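Local structure of indole-3-acetic acid-amido synthetase GH3.15 (Arabidopsis thaliana, 6E1Q) at residues Q201-L206 against S239-G244; L207-V212 against P268-L273; S329-G334 against G355-L360. The protein catalyses the ATP-dependent conjugation of the auxin precursor indole-3-butyric acid, and of the herbicide 2,4-DB, to glutamine. All coordinates share one frame; numbering follows the deposited sequence.

Interactions 1 and 2 are neighbours in the N-terminal part of the enzyme, with centres about 8 Å apart. Helix 194-207 and the turn after it supply one side of both. Helix 220-243 completes interaction 1, and helix 268-278 completes interaction 2. These two helices also touch each other, where Ile241 and Arg242 pack on Ala271. Interaction 1 is buried and aliphatic. Interaction 2 lies at the surface and lays an arginine stem on leucine. Interaction 3 is buried, on the opposite side of the chain's centre, about 42 Å from both centre to centre. It joins strands through sulfur, methylene and aromatic contacts beside the substrate and ATP sites.

Interaction 1 (Q201-L206 against S239-G244); sequences QLLCGL and SNIRTG
Leu203 and Ile241 form the tight part of this contact. Leu203 CD1 meets Ile241 CG1 at 3.7 Å, and the two side chains lie alongside each other, running opposite ways. Leu203 has its CG trans to the backbone N (chi1 176°), which places CD1 against Ile241 and CD2 near Asn240. One turn further on, Leu206 CB rests on Ile241 CD1 at 4.1 Å. Ile241 meets two leucines with successive atoms of its longer branch.

The axes of helical segments 201-206 and 239-243 come no nearer than 10.9 Å and cross at -55°, so side chains rather than backbones make the junction. Leu237, Leu246 and Ile274 add apolar cover around it. The Asn240 side is looser. The Leu203 and Asn240 side chains cross at about a right angle, and Leu203 CD2 comes no nearer than 4.1 Å to Asn240 OD1. Both polar ends of this buried amide are bonded: OD1 to the hydroxyl of Tyr199, one turn earlier on helix 194-207, and ND2 to Ser247 OG.

The more open side of helix 220-243 carries Arg242 and Thr243, which do not meet 201-206. Arg242 forms a salt bridge with Glu275. The helix ends at Thr243; Gly244, the next residue, has a positive phi, which favours glycine.

The contact between the two segments is aliphatic and probably held mainly by the hydrophobic effect, with the Tyr199 bond pinning its polar margin.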
ATOM      1  N   GLN A 201      18.920   6.811   6.726  1.00 27.58           N
ATOM      2  CA  GLN A 201      17.688   7.549   6.484  1.00 29.96           C
ATOM      3  C   GLN A 201      17.114   8.123   7.779  1.00 27.25           C
ATOM      4  O   GLN A 201      16.616   9.254   7.799  1.00 31.55           O
ATOM      5  CB  GLN A 201      16.712   6.605   5.777  1.00 37.55           C
ATOM      6  CG  GLN A 201      15.264   6.688   6.133  1.00 52.97           C
ATOM      7  CD  GLN A 201      14.406   6.058   5.037  1.00 62.53           C
ATOM      8  OE1 GLN A 201      14.251   6.620   3.956  1.00 59.49           O
ATOM      9  NE2 GLN A 201      13.894   4.858   5.301  1.00 71.30           N
ATOM     10  N   LEU A 202      17.183   7.367   8.875  1.00 25.44           N
ATOM     11  CA  LEU A 202      16.700   7.891  10.152  1.00 31.41           C
ATOM     12  C   LEU A 202      17.659   8.946  10.710  1.00 31.02           C
ATOM     13  O   LEU A 202      17.228   9.962  11.269  1.00 27.77           O
ATOM     14  CB  LEU A 202      16.505   6.739  11.148  1.00 26.66           C
ATOM     15  CG  LEU A 202      15.156   5.993  11.062  1.00 32.09           C
ATOM     16  CD1 LEU A 202      15.177   4.705  11.900  1.00 31.06           C
ATOM     17  CD2 LEU A 202      14.007   6.882  11.535  1.00 29.72           C
ATOM     18  N   LEU A 203      18.967   8.729  10.569  1.00 26.91           N
ATOM     19  CA  LEU A 203      19.917   9.748  11.008  1.00 29.67           C
ATOM     20  C   LEU A 203      19.672  11.070  10.276  1.00 33.25           C
ATOM     21  O   LEU A 203      19.585  12.129  10.909  1.00 34.02           O
ATOM     22  CB  LEU A 203      21.345   9.246  10.798  1.00 23.31           C
ATOM     23  CG  LEU A 203      22.484  10.217  11.113  1.00 32.35           C
ATOM     24  CD1 LEU A 203      22.401  10.588  12.563  1.00 26.03           C
ATOM     25  CD2 LEU A 203      23.786   9.501  10.853  1.00 30.58           C
ATOM     26  N   CYS A 204      19.483  11.015   8.947  1.00 28.82           N
ATOM     27  CA  CYS A 204      19.137  12.230   8.204  1.00 37.31           C
ATOM     28  C   CYS A 204      17.803  12.824   8.656  1.00 33.73           C
ATOM     29  O   CYS A 204      17.675  14.053   8.813  1.00 30.18           O
ATOM     30  CB  CYS A 204      19.114  11.944   6.707  1.00 43.23           C
ATOM     31  SG  CYS A 204      20.804  11.660   6.083  1.00 52.75           S
ATOM     32  N   GLY A 205      16.790  11.980   8.846  1.00 30.24           N
ATOM     33  CA  GLY A 205      15.500  12.499   9.264  1.00 34.30           C
ATOM     34  C   GLY A 205      15.559  13.153  10.631  1.00 29.99           C
ATOM     35  O   GLY A 205      14.902  14.169  10.875  1.00 28.09           O
ATOM     36  N   LEU A 206      16.330  12.565  11.551  1.00 25.20           N
ATOM     37  CA  LEU A 206      16.455  13.157  12.885  1.00 31.93           C
ATOM     38  C   LEU A 206      17.253  14.454  12.836  1.00 33.74           C
ATOM     39  O   LEU A 206      16.913  15.421  13.522  1.00 32.90           O
ATOM     40  CB  LEU A 206      17.118  12.175  13.857  1.00 27.14           C
ATOM     41  CG  LEU A 206      16.331  10.912  14.212  1.00 30.11           C
ATOM     42  CD1 LEU A 206      17.268   9.940  14.913  1.00 26.81           C
ATOM     43  CD2 LEU A 206      15.149  11.274  15.112  1.00 27.85           C
ATOM     44  N   SER A 239      24.282   9.520  19.412  1.00 29.59           N
ATOM     45  CA  SER A 239      25.713   9.666  19.604  1.00 36.54           C
ATOM     46  C   SER A 239      26.378  10.212  18.338  1.00 36.24           C
ATOM     47  O   SER A 239      27.228  11.110  18.410  1.00 34.83           O
ATOM     48  CB  SER A 239      26.297   8.314  20.033  1.00 34.58           C
ATOM     49  OG  SER A 239      27.658   8.236  19.698  1.00 51.95           O
ATOM     50  N   ASN A 240      25.968   9.713  17.166  1.00 32.28           N
ATOM     51  CA  ASN A 240      26.473  10.254  15.903  1.00 35.53           C
ATOM     52  C   ASN A 240      26.156  11.737  15.774  1.00 38.19           C
ATOM     53  O   ASN A 240      26.986  12.518  15.294  1.00 34.28           O
ATOM     54  CB  ASN A 240      25.868   9.514  14.709  1.00 31.74           C
ATOM     55  CG  ASN A 240      26.508   8.156  14.452  1.00 36.19           C
ATOM     56  OD1 ASN A 240      26.301   7.583  13.383  1.00 33.76           O
ATOM     57  ND2 ASN A 240      27.269   7.625  15.427  1.00 27.37           N
ATOM     58  N   ILE A 241      24.946  12.135  16.170  1.00 34.57           N
ATOM     59  CA  ILE A 241      24.563  13.542  16.117  1.00 35.43           C
ATOM     60  C   ILE A 241      25.423  14.369  17.069  1.00 36.36           C
ATOM     61  O   ILE A 241      25.857  15.478  16.732  1.00 36.22           O
ATOM     62  CB  ILE A 241      23.059  13.695  16.422  1.00 30.34           C
ATOM     63  CG1 ILE A 241      22.210  13.080  15.302  1.00 38.67           C
ATOM     64  CG2 ILE A 241      22.680  15.187  16.623  1.00 28.86           C
ATOM     65  CD1 ILE A 241      20.692  13.094  15.592  1.00 36.72           C
ATOM     66  N   ARG A 242      25.681  13.851  18.270  1.00 35.61           N
ATOM     67  CA  ARG A 242      26.486  14.597  19.241  1.00 37.55           C
ATOM     68  C   ARG A 242      27.899  14.846  18.720  1.00 40.60           C
ATOM     69  O   ARG A 242      28.420  15.964  18.811  1.00 37.20           O
ATOM     70  CB  ARG A 242      26.538  13.837  20.575  1.00 36.99           C
ATOM     71  CG  ARG A 242      27.531  14.436  21.591  1.00 38.35           C
ATOM     72  CD  ARG A 242      27.294  13.862  22.981  1.00 42.28           C
ATOM     73  NE  ARG A 242      26.031  14.304  23.560  1.00 38.96           N
ATOM     74  CZ  ARG A 242      24.944  13.541  23.679  1.00 37.92           C
ATOM     75  NH1 ARG A 242      24.946  12.271  23.260  1.00 33.45           N
ATOM     76  NH2 ARG A 242      23.847  14.052  24.224  1.00 38.07           N
ATOM     77  N   THR A 243      28.534  13.808  18.167  1.00 40.12           N
ATOM     78  CA  THR A 243      29.917  13.890  17.716  1.00 37.65           C
ATOM     79  C   THR A 243      30.054  14.423  16.299  1.00 44.26           C
ATOM     80  O   THR A 243      31.160  14.799  15.902  1.00 43.62           O
ATOM     81  CB  THR A 243      30.585  12.510  17.768  1.00 40.38           C
ATOM     82  OG1 THR A 243      29.896  11.621  16.877  1.00 43.59           O
ATOM     83  CG2 THR A 243      30.549  11.931  19.183  1.00 37.23           C
ATOM     84  N   GLY A 244      28.968  14.464  15.533  1.00 35.53           N
ATOM     85  CA  GLY A 244      29.099  14.785  14.127  1.00 38.67           C
ATOM     86  C   GLY A 244      29.874  13.758  13.343  1.00 37.34           C
ATOM     87  O   GLY A 244      30.473  14.088  12.319  1.00 45.87           O
TER

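Interaction 2 (L207-V212 against P268-L273)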
ATOM      1  N   LEU A 207      18.336  14.483  12.058  1.00 31.87           N
ATOM      2  CA  LEU A 207      19.107  15.718  11.930  1.00 34.39           C
ATOM      3  C   LEU A 207      18.251  16.851  11.379  1.00 40.91           C
ATOM      4  O   LEU A 207      18.421  18.007  11.781  1.00 36.47           O
ATOM      5  CB  LEU A 207      20.322  15.493  11.033  1.00 36.62           C
ATOM      6  CG  LEU A 207      21.555  14.793  11.642  1.00 38.28           C
ATOM      7  CD1 LEU A 207      22.417  14.223  10.533  1.00 31.95           C
ATOM      8  CD2 LEU A 207      22.388  15.767  12.481  1.00 34.01           C
ATOM      9  N   GLU A 208      17.307  16.537  10.490  1.00 35.18           N
ATOM     10  CA  GLU A 208      16.471  17.542   9.850  1.00 36.80           C
ATOM     11  C   GLU A 208      15.120  17.718  10.535  1.00 40.68           C
ATOM     12  O   GLU A 208      14.211  18.302   9.937  1.00 40.99           O
ATOM     13  CB  GLU A 208      16.260  17.180   8.377  1.00 37.06           C
ATOM     14  CG  GLU A 208      17.508  17.332   7.550  1.00 52.58           C
ATOM     15  CD  GLU A 208      17.992  18.776   7.525  1.00 69.09           C
ATOM     16  OE1 GLU A 208      17.340  19.591   6.834  1.00 72.73           O
ATOM     17  OE2 GLU A 208      19.004  19.089   8.196  1.00 71.16           O
ATOM     18  N   ARG A 209      14.975  17.257  11.781  1.00 32.30           N
ATOM     19  CA  ARG A 209      13.638  17.181  12.380  1.00 35.01           C
ATOM     20  C   ARG A 209      12.946  18.545  12.438  1.00 39.62           C
ATOM     21  O   ARG A 209      11.707  18.625  12.412  1.00 34.17           O
ATOM     22  CB  ARG A 209      13.726  16.553  13.778  1.00 33.10           C
ATOM     23  CG  ARG A 209      14.485  17.397  14.800  1.00 26.00           C
ATOM     24  CD  ARG A 209      14.719  16.628  16.079  1.00 37.57           C
ATOM     25  NE  ARG A 209      13.507  16.420  16.886  1.00 41.86           N
ATOM     26  CZ  ARG A 209      13.226  17.088  18.005  1.00 41.00           C
ATOM     27  NH1 ARG A 209      14.060  18.014  18.459  1.00 39.86           N
ATOM     28  NH2 ARG A 209      12.121  16.822  18.681  1.00 38.14           N
ATOM     29  N   ASP A 210      13.709  19.623  12.512  1.00 42.10           N
ATOM     30  CA  ASP A 210      13.070  20.929  12.591  1.00 41.13           C
ATOM     31  C   ASP A 210      12.556  21.417  11.240  1.00 43.40           C
ATOM     32  O   ASP A 210      11.843  22.420  11.202  1.00 43.35           O
ATOM     33  CB  ASP A 210      14.038  21.953  13.190  1.00 47.88           C
ATOM     34  CG  ASP A 210      13.327  23.196  13.700  1.00 60.19           C
ATOM     35  OD1 ASP A 210      12.588  23.106  14.705  1.00 61.15           O
ATOM     36  OD2 ASP A 210      13.493  24.261  13.075  1.00 72.60           O
ATOM     37  N   ASN A 211      12.871  20.720  10.146  1.00 44.46           N
ATOM     38  CA  ASN A 211      12.482  21.121   8.796  1.00 43.82           C
ATOM     39  C   ASN A 211      11.436  20.206   8.183  1.00 42.06           C
ATOM     40  O   ASN A 211      11.123  20.347   6.990  1.00 42.70           O
ATOM     41  CB  ASN A 211      13.708  21.159   7.889  1.00 44.71           C
ATOM     42  CG  ASN A 211      14.699  22.189   8.327  1.00 61.84           C
ATOM     43  OD1 ASN A 211      14.312  23.288   8.726  1.00 72.04           O
ATOM     44  ND2 ASN A 211      15.986  21.835   8.305  1.00 56.37           N
ATOM     45  N   VAL A 212      10.890  19.282   8.965  1.00 36.72           N
ATOM     46  CA  VAL A 212      10.031  18.215   8.464  1.00 32.89           C
ATOM     47  C   VAL A 212       8.579  18.599   8.733  1.00 35.96           C
ATOM     48  O   VAL A 212       8.181  18.819   9.884  1.00 31.68           O
ATOM     49  CB  VAL A 212      10.394  16.869   9.115  1.00 34.09           C
ATOM     50  CG1 VAL A 212       9.360  15.773   8.785  1.00 33.79           C
ATOM     51  CG2 VAL A 212      11.773  16.445   8.684  1.00 30.07           C
ATOM     52  N   PRO A 268      25.732  18.439  20.192  1.00 37.37           N
ATOM     53  CA  PRO A 268      25.309  17.868  21.487  1.00 40.14           C
ATOM     54  C   PRO A 268      23.892  18.240  21.881  1.00 45.30           C
ATOM     55  O   PRO A 268      23.177  17.408  22.452  1.00 41.85           O
ATOM     56  CB  PRO A 268      26.319  18.458  22.493  1.00 36.60           C
ATOM     57  CG  PRO A 268      27.447  18.996  21.663  1.00 39.38           C
ATOM     58  CD  PRO A 268      26.855  19.380  20.336  1.00 38.42           C
ATOM     59  N   GLU A 269      23.472  19.480  21.599  1.00 43.20           N
ATOM     60  CA  GLU A 269      22.161  19.944  22.050  1.00 48.41           C
ATOM     61  C   GLU A 269      21.036  19.219  21.326  1.00 37.87           C
ATOM     62  O   GLU A 269      20.030  18.839  21.939  1.00 41.03           O
ATOM     63  CB  GLU A 269      22.034  21.458  21.854  1.00 61.57           C
ATOM     64  CG  GLU A 269      20.598  21.919  21.598  1.00 77.64           C
ATOM     65  CD  GLU A 269      20.406  23.421  21.758  1.00 92.53           C
ATOM     66  OE1 GLU A 269      21.380  24.172  21.527  1.00 91.02           O
ATOM     67  OE2 GLU A 269      19.275  23.840  22.102  1.00 96.34           O
ATOM     68  N   LEU A 270      21.174  19.051  20.009  1.00 37.49           N
ATOM     69  CA  LEU A 270      20.165  18.308  19.270  1.00 38.43           C
ATOM     70  C   LEU A 270      20.137  16.844  19.712  1.00 36.87           C
ATOM     71  O   LEU A 270      19.062  16.240  19.839  1.00 38.90           O
ATOM     72  CB  LEU A 270      20.427  18.416  17.768  1.00 29.27           C
ATOM     73  CG  LEU A 270      19.462  17.549  16.934  1.00 39.64           C
ATOM     74  CD1 LEU A 270      18.016  18.000  17.140  1.00 35.24           C
ATOM     75  CD2 LEU A 270      19.830  17.512  15.452  1.00 35.81           C
ATOM     76  N   ALA A 271      21.310  16.259  19.949  1.00 37.12           N
ATOM     77  CA  ALA A 271      21.365  14.896  20.454  1.00 40.52           C
ATOM     78  C   ALA A 271      20.589  14.774  21.761  1.00 37.80           C
ATOM     79  O   ALA A 271      19.782  13.856  21.932  1.00 36.88           O
ATOM     80  CB  ALA A 271      22.828  14.465  20.633  1.00 38.29           C
ATOM     81  N   SER A 272      20.793  15.724  22.678  1.00 35.23           N
ATOM     82  CA  SER A 272      20.157  15.648  23.992  1.00 40.32           C
ATOM     83  C   SER A 272      18.643  15.780  23.879  1.00 40.54           C
ATOM     84  O   SER A 272      17.905  15.101  24.598  1.00 43.66           O
ATOM     85  CB  SER A 272      20.721  16.740  24.916  1.00 39.17           C
ATOM     86  OG  SER A 272      22.005  16.388  25.381  1.00 53.19           O
ATOM     87  N   LEU A 273      18.168  16.651  22.981  1.00 40.93           N
ATOM     88  CA  LEU A 273      16.733  16.804  22.759  1.00 42.52           C
ATOM     89  C   LEU A 273      16.103  15.495  22.308  1.00 35.71           C
ATOM     90  O   LEU A 273      15.028  15.111  22.781  1.00 46.27           O
ATOM     91  CB  LEU A 273      16.471  17.899  21.720  1.00 43.01           C
ATOM     92  CG  LEU A 273      16.830  19.323  22.168  1.00 49.54           C
ATOM     93  CD1 LEU A 273      16.619  20.353  21.048  1.00 48.07           C
ATOM     94  CD2 LEU A 273      16.016  19.679  23.401  1.00 48.47           C
TER
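The guanidinium group of Arg209, which lies beside Leu270 and Leu273, is gripped by two backbone carbonyls. NE bonds to the oxygen of Leu290, and NH2 bonds to the oxygen of Arg289. Arg209 stands in a type I beta turn, residues 208-211, between the end of helix 194-207 and strand 212-217. The turn is closed by the bond from Asn211 N to Glu208 O, 2.8 Å long. A side-chain bond spans the same turn: Asn211 ND2 donates to Glu208 OE1 at 3.0 Å, with an N-H...O angle of 155°. The donor keeps its partner close to its amide plane, but it meets the carboxylate from above, 53° out of plane. Lys140 adds a long, weak ion pair to the same oxygen.

Across the contact, helix 268-278 presents Leu270. The Arg209 stem lies antiparallel alongside this leucine, and Arg209 CD touches Leu270 CD1 at 3.7 Å. The same methyl group sits at the edge of the guanidinium, near its plane. The arginine starts from the crowded position, with CG between the backbone N and the carbonyl carbon (chi1 66°), and bends at chi3. Its CD methylene thus serves the apolar contact, while NE and NH2 turn to the 289-290 backbone; NH1 stays on the leucine side. Trp291 and Pro292 touch this side chain.

The contact lies at the surface, away from the ligand and ATP sites. It packs the exit of one helix against the first turns of another. Ile241 of helix 220-243 touches both Leu207 and Leu270, tying the junction to the neighbouring helix. Leu273 crosses the arginine at about a right angle, with CB 4.1 Å from Arg209 NH1. The other Leu270 methyl, CD2, lies 4.0 Å from Leu207 O and 4.3 Å from Leu207 CD2.

Interaction 3 (S329-G334 against G355-L360)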
ATOM      1  N   SER A 329       0.755   0.487 -10.275  1.00 33.10           N
ATOM      2  CA  SER A 329       1.740   0.557 -11.349  1.00 38.67           C
ATOM      3  C   SER A 329       1.055   0.810 -12.678  1.00 30.19           C
ATOM      4  O   SER A 329       1.544   1.594 -13.493  1.00 31.64           O
ATOM      5  CB  SER A 329       2.567  -0.732 -11.415  1.00 36.16           C
ATOM      6  OG  SER A 329       3.378  -0.851 -10.260  1.00 46.59           O
ATOM      7  N   GLU A 330      -0.107   0.177 -12.886  1.00 28.47           N
ATOM      8  CA  GLU A 330      -0.810   0.232 -14.166  1.00 30.56           C
ATOM      9  C   GLU A 330      -1.445   1.597 -14.424  1.00 36.68           C
ATOM     10  O   GLU A 330      -1.551   2.031 -15.581  1.00 33.37           O
ATOM     11  CB  GLU A 330      -1.887  -0.858 -14.198  1.00 30.74           C
ATOM     12  CG  GLU A 330      -1.347  -2.306 -14.166  1.00 35.43           C
ATOM     13  CD  GLU A 330      -1.354  -2.933 -12.778  1.00 40.01           C
ATOM     14  OE1 GLU A 330      -1.404  -4.184 -12.685  1.00 40.84           O
ATOM     15  OE2 GLU A 330      -1.306  -2.175 -11.788  1.00 36.51           O
ATOM     16  N   CYS A 331      -1.891   2.281 -13.378  1.00 31.26           N
ATOM     17  CA  CYS A 331      -2.642   3.516 -13.587  1.00 35.87           C
ATOM     18  C   CYS A 331      -2.742   4.309 -12.297  1.00 30.96           C
ATOM     19  O   CYS A 331      -3.109   3.751 -11.260  1.00 33.01           O
ATOM     20  CB  CYS A 331      -4.057   3.209 -14.100  1.00 27.29           C
ATOM     21  SG  CYS A 331      -4.813   4.615 -14.928  1.00 43.77           S
ATOM     22  N   PHE A 332      -2.444   5.602 -12.345  1.00 27.33           N
ATOM     23  CA  PHE A 332      -2.836   6.482 -11.246  1.00 29.72           C
ATOM     24  C   PHE A 332      -4.312   6.816 -11.404  1.00 40.69           C
ATOM     25  O   PHE A 332      -4.733   7.278 -12.468  1.00 44.24           O
ATOM     26  CB  PHE A 332      -2.020   7.771 -11.236  1.00 36.95           C
ATOM     27  CG  PHE A 332      -2.300   8.631 -10.054  1.00 59.63           C
ATOM     28  CD1 PHE A 332      -2.024   8.177  -8.774  1.00 64.62           C
ATOM     29  CD2 PHE A 332      -2.870   9.881 -10.205  1.00 77.54           C
ATOM     30  CE1 PHE A 332      -2.295   8.964  -7.670  1.00 69.33           C
ATOM     31  CE2 PHE A 332      -3.138  10.672  -9.098  1.00 78.10           C
ATOM     32  CZ  PHE A 332      -2.848  10.212  -7.835  1.00 73.76           C
ATOM     33  N   MET A 333      -5.097   6.601 -10.355  1.00 30.91           N
ATOM     34  CA  MET A 333      -6.539   6.549 -10.582  1.00 39.93           C
ATOM     35  C   MET A 333      -7.350   7.590  -9.831  1.00 40.17           C
ATOM     36  O   MET A 333      -8.265   8.176 -10.422  1.00 41.67           O
ATOM     37  CB  MET A 333      -7.060   5.160 -10.244  1.00 37.08           C
ATOM     38  CG  MET A 333      -6.801   4.190 -11.374  1.00 44.93           C
ATOM     39  SD  MET A 333      -7.227   2.501 -11.006  1.00 49.49           S
ATOM     40  CE  MET A 333      -5.823   1.998 -10.003  1.00 45.26           C
ATOM     41  N   GLY A 334      -7.069   7.840  -8.553  1.00 36.36           N
ATOM     42  CA  GLY A 334      -7.939   8.716  -7.791  1.00 38.48           C
ATOM     43  C   GLY A 334      -7.195   9.460  -6.711  1.00 35.30           C
ATOM     44  O   GLY A 334      -6.087   9.080  -6.321  1.00 29.62           O
ATOM     45  N   GLY A 355      -6.728   8.256 -17.542  1.00 37.40           N
ATOM     46  CA  GLY A 355      -6.987   7.018 -18.249  1.00 37.70           C
ATOM     47  C   GLY A 355      -8.466   6.907 -18.522  1.00 30.86           C
ATOM     48  O   GLY A 355      -9.259   7.725 -18.071  1.00 35.69           O
ATOM     49  N   TYR A 356      -8.826   5.898 -19.308  1.00 30.06           N
ATOM     50  CA  TYR A 356     -10.228   5.576 -19.558  1.00 30.97           C
ATOM     51  C   TYR A 356     -10.629   4.452 -18.615  1.00 33.62           C
ATOM     52  O   TYR A 356     -10.021   3.376 -18.634  1.00 33.61           O
ATOM     53  CB  TYR A 356     -10.477   5.165 -21.013  1.00 38.28           C
ATOM     54  CG  TYR A 356     -11.951   4.965 -21.333  1.00 36.36           C
ATOM     55  CD1 TYR A 356     -12.797   6.054 -21.508  1.00 32.97           C
ATOM     56  CD2 TYR A 356     -12.498   3.687 -21.438  1.00 36.72           C
ATOM     57  CE1 TYR A 356     -14.139   5.881 -21.792  1.00 40.25           C
ATOM     58  CE2 TYR A 356     -13.848   3.502 -21.718  1.00 40.97           C
ATOM     59  CZ  TYR A 356     -14.663   4.607 -21.900  1.00 43.69           C
ATOM     60  OH  TYR A 356     -16.005   4.453 -22.183  1.00 42.00           O
ATOM     61  N   PHE A 357     -11.656   4.701 -17.807  1.00 30.68           N
ATOM     62  CA  PHE A 357     -11.975   3.868 -16.653  1.00 29.66           C
ATOM     63  C   PHE A 357     -13.343   3.234 -16.834  1.00 36.14           C
ATOM     64  O   PHE A 357     -14.351   3.942 -16.928  1.00 44.69           O
ATOM     65  CB  PHE A 357     -11.951   4.690 -15.364  1.00 28.21           C
ATOM     66  CG  PHE A 357     -10.631   5.348 -15.082  1.00 33.99           C
ATOM     67  CD1 PHE A 357      -9.533   4.590 -14.715  1.00 39.66           C
ATOM     68  CD2 PHE A 357     -10.493   6.717 -15.163  1.00 31.24           C
ATOM     69  CE1 PHE A 357      -8.318   5.193 -14.453  1.00 43.25           C
ATOM     70  CE2 PHE A 357      -9.299   7.320 -14.889  1.00 35.85           C
ATOM     71  CZ  PHE A 357      -8.200   6.554 -14.542  1.00 43.00           C
ATOM     72  N   GLU A 358     -13.381   1.910 -16.872  1.00 42.26           N
ATOM     73  CA  GLU A 358     -14.627   1.162 -16.812  1.00 40.50           C
ATOM     74  C   GLU A 358     -14.691   0.392 -15.503  1.00 41.07           C
ATOM     75  O   GLU A 358     -13.716   0.305 -14.750  1.00 37.60           O
ATOM     76  CB  GLU A 358     -14.760   0.214 -18.006  1.00 38.45           C
ATOM     77  CG  GLU A 358     -14.844   0.937 -19.344  1.00 34.76           C
ATOM     78  CD  GLU A 358     -14.739  -0.021 -20.511  1.00 45.78           C
ATOM     79  OE1 GLU A 358     -13.628  -0.549 -20.745  1.00 42.90           O
ATOM     80  OE2 GLU A 358     -15.764  -0.250 -21.187  1.00 49.19           O
ATOM     81  N   PHE A 359     -15.859  -0.172 -15.221  1.00 35.38           N
ATOM     82  CA  PHE A 359     -16.062  -0.808 -13.926  1.00 34.56           C
ATOM     83  C   PHE A 359     -16.872  -2.075 -14.110  1.00 35.78           C
ATOM     84  O   PHE A 359     -17.976  -2.048 -14.661  1.00 38.25           O
ATOM     85  CB  PHE A 359     -16.724   0.150 -12.937  1.00 31.60           C
ATOM     86  CG  PHE A 359     -15.831   1.299 -12.581  1.00 33.22           C
ATOM     87  CD1 PHE A 359     -15.804   2.438 -13.373  1.00 27.31           C
ATOM     88  CD2 PHE A 359     -14.934   1.197 -11.525  1.00 32.16           C
ATOM     89  CE1 PHE A 359     -14.932   3.475 -13.087  1.00 28.27           C
ATOM     90  CE2 PHE A 359     -14.074   2.231 -11.228  1.00 28.95           C
ATOM     91  CZ  PHE A 359     -14.078   3.374 -12.015  1.00 28.57           C
ATOM     92  N   LEU A 360     -16.303  -3.171 -13.648  1.00 36.03           N
ATOM     93  CA  LEU A 360     -16.940  -4.471 -13.696  1.00 40.62           C
ATOM     94  C   LEU A 360     -17.696  -4.691 -12.390  1.00 40.74           C
ATOM     95  O   LEU A 360     -17.095  -4.655 -11.306  1.00 36.76           O
ATOM     96  CB  LEU A 360     -15.862  -5.529 -13.928  1.00 40.67           C
ATOM     97  CG  LEU A 360     -16.173  -7.011 -13.957  1.00 51.83           C
ATOM     98  CD1 LEU A 360     -17.394  -7.291 -14.823  1.00 57.69           C
ATOM     99  CD2 LEU A 360     -14.927  -7.723 -14.487  1.00 50.89           C
TER
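Phe357 reaches from strand 356-361 to Cys331 and to Met333, which with Gly334 forms a classic beta bulge opposite Tyr326. The two strands are not paired with each other. Strand 332-335 bonds through Met333 to Tyr326 and Ile351, and strand 356-361 bonds to strand 390-396.

The first kind of interaction is sulfur-aromatic. Cys331 SG lies 3.6 Å from Phe357 CE1 and 4.8 Å from the ring centroid. It is 73° off the ring normal, an oblique approach. The cysteine holds SG roughly opposite its backbone N (chi1 -159°), directed at the ring.

The second kind is apolar packing. Met333 CG also reaches Phe357 CE1 at 3.6 Å, so one ring carbon meets both partners. Val395 touches both Met333 and Phe357. Replacing Phe357 with alanine would probably open a gap beside Cys331 and Met333 and leave both side chains freer to shift.

Backbone also covers the ring. Within its own segment, Gly355 C lies over one face, 3.7 Å above the plane and toward the rim.

Segment 329-334 itself contributes to the binding sites: Ser329 and Glu330 to that of ATP, and Phe332 to that of the substrate. Phe332 touches the bound (2,4-dichlorophenoxy)acetic acid.

The remaining approach is looser: Phe332 O lies at the ring edge, near its plane, 4.1 Å from Phe357 CZ.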